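Side-chain contacts in putative Acetyltransferase (Lactobacillus plantarum WCFS1, PDB 3EFA), which is probably a GNAT-family N-acetyltransferase that moves an acetyl group from acetyl-coenzyme A to an amine, its own substrate being unknown: residues L62-E65 / V71-F74; E47-Y52 / R90-A95; V27-I32 / T79-R84. All coordinates share one frame; numbering follows the deposited sequence.

Contact 1 of 3, residues L62-E65 / V71-F74. With FMT (formic acid), chain B.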
loop_
_atom_site.group_PDB
_atom_site.type_symbol
_atom_site.label_atom_id
_atom_site.label_comp_id
_atom_site.label_asym_id
_atom_site.label_seq_id
_atom_site.Cartn_x
_atom_site.Cartn_y
_atom_site.Cartn_z
ATOM N N LEU A 62 -7.515 -13.036 -15.150
ATOM C CA LEU A 62 -6.673 -12.375 -14.147
ATOM C C LEU A 62 -5.575 -13.328 -13.623
ATOM O O LEU A 62 -5.692 -14.552 -13.747
ATOM C CB LEU A 62 -7.520 -11.790 -13.000
ATOM C CG LEU A 62 -8.314 -12.700 -12.049
ATOM C CD1 LEU A 62 -7.422 -13.348 -10.985
ATOM C CD2 LEU A 62 -9.440 -11.909 -11.384
ATOM N N ARG A 63 -4.510 -12.764 -13.057
ATOM C CA ARG A 63 -3.396 -13.560 -12.546
ATOM C C ARG A 63 -3.435 -13.650 -11.013
ATOM O O ARG A 63 -3.579 -12.632 -10.312
ATOM C CB ARG A 63 -2.044 -12.985 -13.025
ATOM C CG ARG A 63 -0.793 -13.820 -12.607
ATOM C CD ARG A 63 0.513 -13.359 -13.291
ATOM N NE ARG A 63 1.086 -12.150 -12.679
ATOM C CZ ARG A 63 2.260 -11.605 -13.010
ATOM N NH1 ARG A 63 3.022 -12.155 -13.963
ATOM N NH2 ARG A 63 2.679 -10.504 -12.379
ATOM N N LEU A 64 -3.303 -14.863 -10.485
ATOM C CA LEU A 64 -3.298 -15.030 -9.029
ATOM C C LEU A 64 -1.893 -14.803 -8.438
ATOM O O LEU A 64 -0.942 -15.498 -8.804
ATOM C CB LEU A 64 -3.897 -16.394 -8.643
ATOM C CG LEU A 64 -5.366 -16.456 -9.120
ATOM C CD1 LEU A 64 -5.757 -17.775 -9.748
ATOM C CD2 LEU A 64 -6.363 -16.048 -8.014
ATOM N N GLU A 65 -1.781 -13.797 -7.560
ATOM C CA GLU A 65 -0.510 -13.387 -6.953
ATOM C C GLU A 65 -0.583 -13.335 -5.408
ATOM O O GLU A 65 -0.685 -12.250 -4.809
ATOM C CB GLU A 65 -0.051 -12.020 -7.503
ATOM C CG GLU A 65 -0.077 -11.893 -9.034
ATOM C CD GLU A 65 0.329 -10.504 -9.551
ATOM O OE1 GLU A 65 0.829 -9.670 -8.753
ATOM O OE2 GLU A 65 0.141 -10.242 -10.763
ATOM N N VAL A 71 -2.964 -12.153 2.418
ATOM C CA VAL A 71 -3.430 -11.201 1.416
ATOM C C VAL A 71 -3.240 -11.766 -0.000
ATOM O O VAL A 71 -2.132 -12.165 -0.372
ATOM C CB VAL A 71 -2.695 -9.836 1.548
ATOM C CG1 VAL A 71 -3.115 -8.884 0.432
ATOM C CG2 VAL A 71 -2.959 -9.200 2.932
HETATM N N MSE A 72 -4.331 -11.826 -0.771
HETATM C CA MSE A 72 -4.272 -12.236 -2.175
HETATM C C MSE A 72 -4.323 -11.034 -3.099
HETATM O O MSE A 72 -5.255 -10.238 -3.030
HETATM C CB MSE A 72 -5.421 -13.176 -2.537
HETATM C CG MSE A 72 -5.512 -13.453 -4.041
HETATM SE SE MSE A 72 -4.059 -14.568 -4.779
HETATM C CE MSE A 72 -4.408 -16.153 -3.670
ATOM N N ARG A 73 -3.323 -10.896 -3.961
ATOM C CA ARG A 73 -3.374 -9.856 -4.983
ATOM C C ARG A 73 -3.859 -10.450 -6.317
ATOM O O ARG A 73 -3.384 -11.511 -6.746
ATOM C CB ARG A 73 -2.023 -9.135 -5.127
ATOM C CG ARG A 73 -1.990 -8.072 -6.237
ATOM C CD ARG A 73 -0.568 -7.551 -6.466
ATOM N NE ARG A 73 -0.027 -7.005 -5.234
ATOM C CZ ARG A 73 1.236 -6.633 -5.042
ATOM N NH1 ARG A 73 2.129 -6.760 -6.013
ATOM N NH2 ARG A 73 1.600 -6.144 -3.860
ATOM N N PHE A 74 -4.835 -9.785 -6.934
ATOM C CA PHE A 74 -5.320 -10.159 -8.263
ATOM C C PHE A 74 -4.707 -9.217 -9.313
ATOM O O PHE A 74 -4.940 -8.007 -9.261
ATOM C CB PHE A 74 -6.843 -10.049 -8.332
ATOM C CG PHE A 74 -7.573 -10.776 -7.225
ATOM C CD1 PHE A 74 -7.724 -12.167 -7.260
ATOM C CD2 PHE A 74 -8.139 -10.065 -6.162
ATOM C CE1 PHE A 74 -8.414 -12.841 -6.250
ATOM C CE2 PHE A 74 -8.830 -10.726 -5.141
ATOM C CZ PHE A 74 -8.971 -12.116 -5.182
HETATM C C FMT B . 5.126 -4.727 -4.678
HETATM O O1 FMT B . 4.760 -5.729 -4.071
HETATM O O2 FMT B . 4.349 -3.993 -5.287
#
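Glu65 and Arg73 are an antiparallel hydrogen-bonded pair in the hairpin of strands 57-66 and 71-79: Glu65 N gives to Arg73 O at 2.9 Å, and Arg73 N to Glu65 O at 3.1 Å. Their side chains share one face of the sheet. Extended beyond CG, Glu65 sets OE1 3.4 Å from Arg73 CD. Glu65 OE1 and Arg73 NH1 are 4.2 Å apart, too far for a salt bridge. Arg73 NE pairs with Glu109, and Arg73 NH2 gives to O1 of a formic acid molecule, probably from the crystallisation liquor, at 3.2 Å. Glu65 OE2 is gripped by Arg63 NE at 2.9 Å and by Arg63 NH2 at 3.0 Å, both from the same side above the carboxylate plane. A leucine in place of Glu65 would probably leave Arg63 NE and NH2 without this carboxylate, with Asp39 and Asp42 at NH1 as the remaining acids near it. On the opposite face, Leu62 CD1 lies 3.9 Å from Phe74 CD1, Leu64 CD2 comes to the edge of the Phe74 ring, and CG of Met72, a selenomethionine, lies over a ring face near the rim. Backbone bonds thus join the strands, while the charges pair along one strand or outside the hairpin and the opposite face is apolar.

Contact 2 of 3, residues E47-Y52 / R90-A95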
loop_
_atom_site.group_PDB
_atom_site.type_symbol
_atom_site.label_atom_id
_atom_site.label_comp_id
_atom_site.label_asym_id
_atom_site.label_seq_id
_atom_site.Cartn_x
_atom_site.Cartn_y
_atom_site.Cartn_z
ATOM N N GLU A 47 -0.550 -19.707 -11.266
ATOM C CA GLU A 47 -1.953 -20.008 -11.575
ATOM C C GLU A 47 -2.710 -18.818 -12.157
ATOM O O GLU A 47 -2.548 -17.690 -11.696
ATOM C CB GLU A 47 -2.668 -20.541 -10.332
ATOM C CG GLU A 47 -2.118 -21.896 -9.888
ATOM C CD GLU A 47 -2.822 -22.477 -8.677
ATOM O OE1 GLU A 47 -2.867 -21.812 -7.608
ATOM O OE2 GLU A 47 -3.309 -23.621 -8.792
ATOM N N TYR A 48 -3.548 -19.069 -13.162
ATOM C CA TYR A 48 -4.335 -17.985 -13.769
ATOM C C TYR A 48 -5.828 -18.297 -13.700
ATOM O O TYR A 48 -6.219 -19.456 -13.684
ATOM C CB TYR A 48 -3.885 -17.733 -15.223
ATOM C CG TYR A 48 -2.386 -17.508 -15.352
ATOM C CD1 TYR A 48 -1.858 -16.218 -15.416
ATOM C CD2 TYR A 48 -1.492 -18.587 -15.374
ATOM C CE1 TYR A 48 -0.483 -16.005 -15.517
ATOM C CE2 TYR A 48 -0.110 -18.380 -15.465
ATOM C CZ TYR A 48 0.390 -17.080 -15.540
ATOM O OH TYR A 48 1.757 -16.843 -15.631
ATOM N N ALA A 49 -6.656 -17.256 -13.625
ATOM C CA ALA A 49 -8.109 -17.414 -13.681
ATOM C C ALA A 49 -8.617 -17.016 -15.067
ATOM O O ALA A 49 -8.364 -15.895 -15.508
ATOM C CB ALA A 49 -8.805 -16.561 -12.578
ATOM N N VAL A 50 -9.333 -17.924 -15.744
ATOM C CA VAL A 50 -9.868 -17.649 -17.082
ATOM C C VAL A 50 -11.363 -17.983 -17.216
ATOM O O VAL A 50 -11.792 -19.084 -16.837
ATOM C CB VAL A 50 -9.057 -18.414 -18.193
ATOM C CG1 VAL A 50 -9.598 -18.111 -19.597
ATOM C CG2 VAL A 50 -7.582 -18.089 -18.118
ATOM N N LEU A 51 -12.146 -17.040 -17.757
ATOM C CA LEU A 51 -13.574 -17.266 -18.056
ATOM C C LEU A 51 -13.813 -17.574 -19.548
ATOM O O LEU A 51 -13.434 -16.799 -20.428
ATOM C CB LEU A 51 -14.442 -16.075 -17.592
ATOM C CG LEU A 51 -15.989 -16.210 -17.592
ATOM C CD1 LEU A 51 -16.678 -15.325 -16.529
ATOM C CD2 LEU A 51 -16.643 -15.988 -18.991
ATOM N N TYR A 52 -14.442 -18.716 -19.815
ATOM C CA TYR A 52 -14.710 -19.196 -21.184
ATOM C C TYR A 52 -16.221 -19.177 -21.519
ATOM O O TYR A 52 -17.053 -19.660 -20.729
ATOM C CB TYR A 52 -14.225 -20.643 -21.333
ATOM C CG TYR A 52 -12.740 -20.890 -21.111
ATOM C CD1 TYR A 52 -11.862 -21.001 -22.193
ATOM C CD2 TYR A 52 -12.217 -21.054 -19.821
ATOM C CE1 TYR A 52 -10.500 -21.242 -21.999
ATOM C CE2 TYR A 52 -10.852 -21.300 -19.615
ATOM C CZ TYR A 52 -9.999 -21.396 -20.714
ATOM O OH TYR A 52 -8.645 -21.643 -20.532
ATOM N N ARG A 90 -16.361 -8.569 -13.831
ATOM C CA ARG A 90 -16.931 -8.513 -12.485
ATOM C C ARG A 90 -17.324 -9.903 -11.988
ATOM O O ARG A 90 -17.122 -10.232 -10.813
ATOM C CB ARG A 90 -18.136 -7.555 -12.465
ATOM C CG ARG A 90 -18.512 -7.016 -11.088
ATOM C CD ARG A 90 -19.506 -5.840 -11.166
ATOM N NE ARG A 90 -20.619 -6.131 -12.062
ATOM C CZ ARG A 90 -20.937 -5.409 -13.135
ATOM N NH1 ARG A 90 -20.247 -4.313 -13.432
ATOM N NH2 ARG A 90 -21.961 -5.777 -13.902
ATOM N N GLN A 91 -17.885 -10.710 -12.898
ATOM C CA GLN A 91 -18.230 -12.106 -12.633
ATOM C C GLN A 91 -16.984 -12.941 -12.283
ATOM O O GLN A 91 -16.997 -13.729 -11.330
ATOM C CB GLN A 91 -18.927 -12.708 -13.858
ATOM C CG GLN A 91 -19.747 -13.971 -13.599
ATOM C CD GLN A 91 -21.255 -13.714 -13.597
ATOM O OE1 GLN A 91 -21.714 -12.653 -14.028
ATOM N NE2 GLN A 91 -22.029 -14.690 -13.119
ATOM N N LEU A 92 -15.912 -12.770 -13.056
ATOM C CA LEU A 92 -14.649 -13.467 -12.794
ATOM C C LEU A 92 -14.091 -13.130 -11.407
ATOM O O LEU A 92 -13.709 -14.029 -10.637
ATOM C CB LEU A 92 -13.602 -13.141 -13.876
ATOM C CG LEU A 92 -12.263 -13.908 -13.780
ATOM C CD1 LEU A 92 -12.464 -15.430 -13.658
ATOM C CD2 LEU A 92 -11.321 -13.598 -14.940
ATOM N N LEU A 93 -14.055 -11.834 -11.091
ATOM C CA LEU A 93 -13.516 -11.374 -9.821
ATOM C C LEU A 93 -14.303 -11.915 -8.628
ATOM O O LEU A 93 -13.709 -12.387 -7.645
ATOM C CB LEU A 93 -13.464 -9.846 -9.776
ATOM C CG LEU A 93 -12.952 -9.233 -8.466
ATOM C CD1 LEU A 93 -11.486 -9.636 -8.199
ATOM C CD2 LEU A 93 -13.120 -7.696 -8.463
ATOM N N THR A 94 -15.631 -11.846 -8.714
ATOM C CA THR A 94 -16.498 -12.425 -7.676
ATOM C C THR A 94 -16.179 -13.913 -7.466
ATOM O O THR A 94 -16.154 -14.391 -6.333
ATOM C CB THR A 94 -18.008 -12.247 -8.001
ATOM O OG1 THR A 94 -18.337 -10.852 -8.047
ATOM C CG2 THR A 94 -18.889 -12.929 -6.950
ATOM N N ALA A 95 -15.904 -14.644 -8.550
ATOM C CA ALA A 95 -15.493 -16.046 -8.394
ATOM C C ALA A 95 -14.073 -16.223 -7.819
ATOM O O ALA A 95 -13.829 -17.129 -7.026
ATOM C CB ALA A 95 -15.670 -16.826 -9.700
#
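Ala49 and Leu51 of strand 48-52 pack against Leu92 on helix 88-102. No hydrogen bond links the two segments, and the contact is almost wholly apolar. The axes of strand 48-52 and of helix segment 90-95 pass 9.1 Å apart at closest and run at 135° to each other.

The main interaction is between aliphatic side chains. Leu92 puts one branch on the side chain of Ala49, CD1 lying 4.0 Å from Ala49 CB. The same CD1 is 4.5 Å from Leu51 CB, at the limit of contact. CG of Leu92 is anti to the backbone N (chi1 -175°), and from there the two methyls part, CD1 to the Ala49 side chain and CD2 to its carbonyl oxygen.

A second kind of contact is methyl against backbone. Leu92 CD2 lies 3.8 Å from Ala49 O, a van der Waals contact with an oxygen that is hydrogen-bonded to Thr61 OG1. In the other direction, Leu51 CD1 comes 4.4 Å from Leu92 N.

The third kind is at the border. Leu51 CD1 touches Gln91 CB at 4.4 Å, so only the aliphatic root of Gln91 takes part. The amide of this exposed residue leads away from the strand.

Side chains alternate along the strand. Tyr48, Val50 and Tyr52 turn to the opposite face, where all three touch helix 12-29, and Tyr52 OH bonds to Asn14. Ala49 and Leu51 face helix 88-102. Strand 48-52 is therefore sandwiched between these helices, as in the GNAT fold. Strands 5-9 and 57-66 flank it in the sheet. Ile6 of strand 5-9 touches both Leu51 and Leu92, and Leu62 of strand 57-66 packs on Ala49.

Contact 3 of 3, residues V27-I32 / T79-R84. With FMT (formic acid), chain C.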
loop_
_atom_site.group_PDB
_atom_site.type_symbol
_atom_site.label_atom_id
_atom_site.label_comp_id
_atom_site.label_asym_id
_atom_site.label_seq_id
_atom_site.Cartn_x
_atom_site.Cartn_y
_atom_site.Cartn_z
ATOM N N VAL A 27 -0.030 -5.622 -24.981
ATOM C CA VAL A 27 1.086 -5.448 -25.907
ATOM C C VAL A 27 0.653 -4.835 -27.252
ATOM O O VAL A 27 1.188 -3.817 -27.674
ATOM C CB VAL A 27 1.877 -6.786 -26.137
ATOM C CG1 VAL A 27 3.042 -6.589 -27.121
ATOM C CG2 VAL A 27 2.406 -7.327 -24.824
ATOM N N GLU A 28 -0.316 -5.448 -27.921
ATOM C CA GLU A 28 -0.668 -5.006 -29.271
ATOM C C GLU A 28 -1.624 -3.810 -29.322
ATOM O O GLU A 28 -1.384 -2.842 -30.043
ATOM C CB GLU A 28 -1.187 -6.183 -30.106
ATOM C CG GLU A 28 -0.061 -7.170 -30.460
ATOM C CD GLU A 28 -0.539 -8.408 -31.206
ATOM O OE1 GLU A 28 0.076 -9.474 -31.016
ATOM O OE2 GLU A 28 -1.509 -8.319 -31.984
ATOM N N GLU A 29 -2.701 -3.880 -28.551
ATOM C CA GLU A 29 -3.717 -2.844 -28.578
ATOM C C GLU A 29 -3.254 -1.559 -27.880
ATOM O O GLU A 29 -3.552 -0.458 -28.343
ATOM C CB GLU A 29 -5.020 -3.353 -27.946
ATOM C CG GLU A 29 -6.069 -2.269 -27.713
ATOM C CD GLU A 29 -7.312 -2.798 -27.017
ATOM O OE1 GLU A 29 -7.459 -4.034 -26.908
ATOM O OE2 GLU A 29 -8.146 -1.980 -26.576
ATOM N N ARG A 30 -2.515 -1.703 -26.783
ATOM C CA ARG A 30 -2.154 -0.549 -25.962
ATOM C C ARG A 30 -0.668 -0.186 -25.970
ATOM O O ARG A 30 -0.265 0.770 -25.324
ATOM C CB ARG A 30 -2.665 -0.734 -24.532
ATOM C CG ARG A 30 -4.181 -0.685 -24.451
ATOM C CD ARG A 30 -4.695 -1.271 -23.160
ATOM N NE ARG A 30 -4.146 -0.583 -22.004
ATOM C CZ ARG A 30 -4.528 -0.815 -20.753
ATOM N NH1 ARG A 30 -5.466 -1.723 -20.502
ATOM N NH2 ARG A 30 -3.971 -0.140 -19.756
ATOM N N GLY A 31 0.137 -0.956 -26.697
ATOM C CA GLY A 31 1.522 -0.596 -26.939
ATOM C C GLY A 31 2.503 -0.730 -25.786
ATOM O O GLY A 31 3.574 -0.126 -25.808
ATOM N N ILE A 32 2.161 -1.516 -24.775
ATOM C CA ILE A 32 3.126 -1.791 -23.721
ATOM C C ILE A 32 4.189 -2.792 -24.201
ATOM O O ILE A 32 3.898 -3.747 -24.949
ATOM C CB ILE A 32 2.442 -2.292 -22.440
ATOM C CG1 ILE A 32 1.496 -1.212 -21.903
ATOM C CG2 ILE A 32 3.484 -2.683 -21.384
ATOM C CD1 ILE A 32 0.383 -1.750 -21.011
ATOM N N THR A 79 -9.901 -8.025 -20.562
ATOM C CA THR A 79 -11.058 -8.626 -21.223
ATOM C C THR A 79 -10.958 -8.461 -22.737
ATOM O O THR A 79 -10.597 -7.386 -23.220
ATOM C CB THR A 79 -12.374 -7.963 -20.737
ATOM O OG1 THR A 79 -12.569 -8.239 -19.344
ATOM C CG2 THR A 79 -13.591 -8.468 -21.536
ATOM N N ARG A 80 -11.276 -9.521 -23.480
ATOM C CA ARG A 80 -11.298 -9.463 -24.944
ATOM C C ARG A 80 -12.172 -8.289 -25.407
ATOM O O ARG A 80 -13.272 -8.063 -24.870
ATOM C CB ARG A 80 -11.804 -10.789 -25.541
ATOM C CG ARG A 80 -11.567 -10.929 -27.048
ATOM C CD ARG A 80 -12.181 -12.198 -27.646
ATOM N NE ARG A 80 -11.550 -13.427 -27.179
ATOM C CZ ARG A 80 -10.866 -14.285 -27.946
ATOM N NH1 ARG A 80 -10.696 -14.070 -29.246
ATOM N NH2 ARG A 80 -10.350 -15.380 -27.404
ATOM N N LYS A 81 -11.683 -7.557 -26.407
ATOM C CA LYS A 81 -12.283 -6.289 -26.806
ATOM C C LYS A 81 -13.775 -6.350 -27.142
ATOM O O LYS A 81 -14.559 -5.506 -26.693
ATOM C CB LYS A 81 -11.517 -5.654 -27.965
ATOM C CG LYS A 81 -11.736 -4.148 -28.051
ATOM C CD LYS A 81 -11.393 -3.595 -29.421
ATOM C CE LYS A 81 -11.720 -2.111 -29.500
ATOM N NZ LYS A 81 -11.629 -1.593 -30.892
ATOM N N ALA A 82 -14.177 -7.337 -27.928
ATOM C CA ALA A 82 -15.574 -7.403 -28.335
ATOM C C ALA A 82 -16.538 -7.681 -27.167
ATOM O O ALA A 82 -17.747 -7.508 -27.307
ATOM C CB ALA A 82 -15.753 -8.436 -29.456
ATOM N N TYR A 83 -16.010 -8.096 -26.017
ATOM C CA TYR A 83 -16.861 -8.529 -24.904
ATOM C C TYR A 83 -16.811 -7.604 -23.687
ATOM O O TYR A 83 -17.346 -7.930 -22.623
ATOM C CB TYR A 83 -16.504 -9.961 -24.490
ATOM C CG TYR A 83 -16.770 -10.968 -25.577
ATOM C CD1 TYR A 83 -17.982 -11.651 -25.636
ATOM C CD2 TYR A 83 -15.821 -11.226 -26.564
ATOM C CE1 TYR A 83 -18.238 -12.575 -26.647
ATOM C CE2 TYR A 83 -16.070 -12.144 -27.576
ATOM C CZ TYR A 83 -17.280 -12.812 -27.609
ATOM O OH TYR A 83 -17.531 -13.726 -28.609
ATOM N N ARG A 84 -16.161 -6.456 -23.842
ATOM C CA ARG A 84 -16.062 -5.495 -22.751
ATOM C C ARG A 84 -17.418 -4.839 -22.468
ATOM O O ARG A 84 -18.239 -4.661 -23.378
ATOM C CB ARG A 84 -14.996 -4.426 -23.051
ATOM C CG ARG A 84 -13.639 -4.992 -23.478
ATOM C CD ARG A 84 -12.491 -4.007 -23.264
ATOM N NE ARG A 84 -11.214 -4.628 -23.596
ATOM C CZ ARG A 84 -10.335 -4.148 -24.472
ATOM N NH1 ARG A 84 -10.569 -3.001 -25.096
ATOM N NH2 ARG A 84 -9.210 -4.820 -24.718
HETATM C C FMT C . -14.941 -5.933 -18.553
HETATM O O1 FMT C . -15.464 -7.048 -18.469
HETATM O O2 FMT C . -15.285 -5.066 -19.360
#
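Arg84 and Glu29 form an end-on salt bridge in what is probably the acetyl-coenzyme A binding loop of the GNAT fold. Arg84 opens the Arg-X-X-Gly-X-Gly signature, which in relatives binds the pyrophosphate of the cofactor. Glu29 stands at the end of helix 12-29.

Arg84 NH2 gives to Glu29 OE1 at 2.9 Å, and Arg84 NH1 gives to Glu29 OE2 at 3.0 Å. Both bonds are fairly straight, the first at 167°. Glu29 OE2 uses its syn lone pair; OE1 is met on its syn side, somewhat out of plane. The carboxylate and guanidinium planes are only 29° apart. Glu29 spans the gap with CG anti to its backbone N (chi1 170°) and an extended chain beyond.

The NE side of the guanidinium is satisfied by the end of strand 71-79. Thr79 O takes one good bond from Arg84 NE, at 2.9 Å, and a weak one from NH2. Each Glu29 oxygen has one donor from Arg84. Together they fix the rotation of the group.

Arg30, next to Glu29, pairs instead with Glu113. Gly85 N and Gly89 N hold a formic acid molecule, probably from the crystallisation liquor, close to Thr79, consistent with an anion site. One face of the Arg84 guanidinium is covered by Lys81, whose CA lies 3.7 Å above the plane, over its centre.

In the fold
Contacts 1 and 2 are buried; contact 3 lies at the surface. The first two share a sheet and touch: strands 57-66 and 48-52 are neighbours, and Leu62 of contact 1 meets both Ala49 and Leu92 of contact 2. Contact 1 joins strand to strand by backbone bonds, with one apolar and one charged face. Contact 2 joins strand to helix by aliphatic van der Waals contacts, with no hydrogen bond between the segments. Contact 3 relies on a charged pair and touches neither, its nearest atoms being about 8 Å from contact 1 and about 7 Å from contact 2. Its segment 79-84 still connects them, following strand 71-79 of contact 1 and preceding helix 88-102 of contact 2.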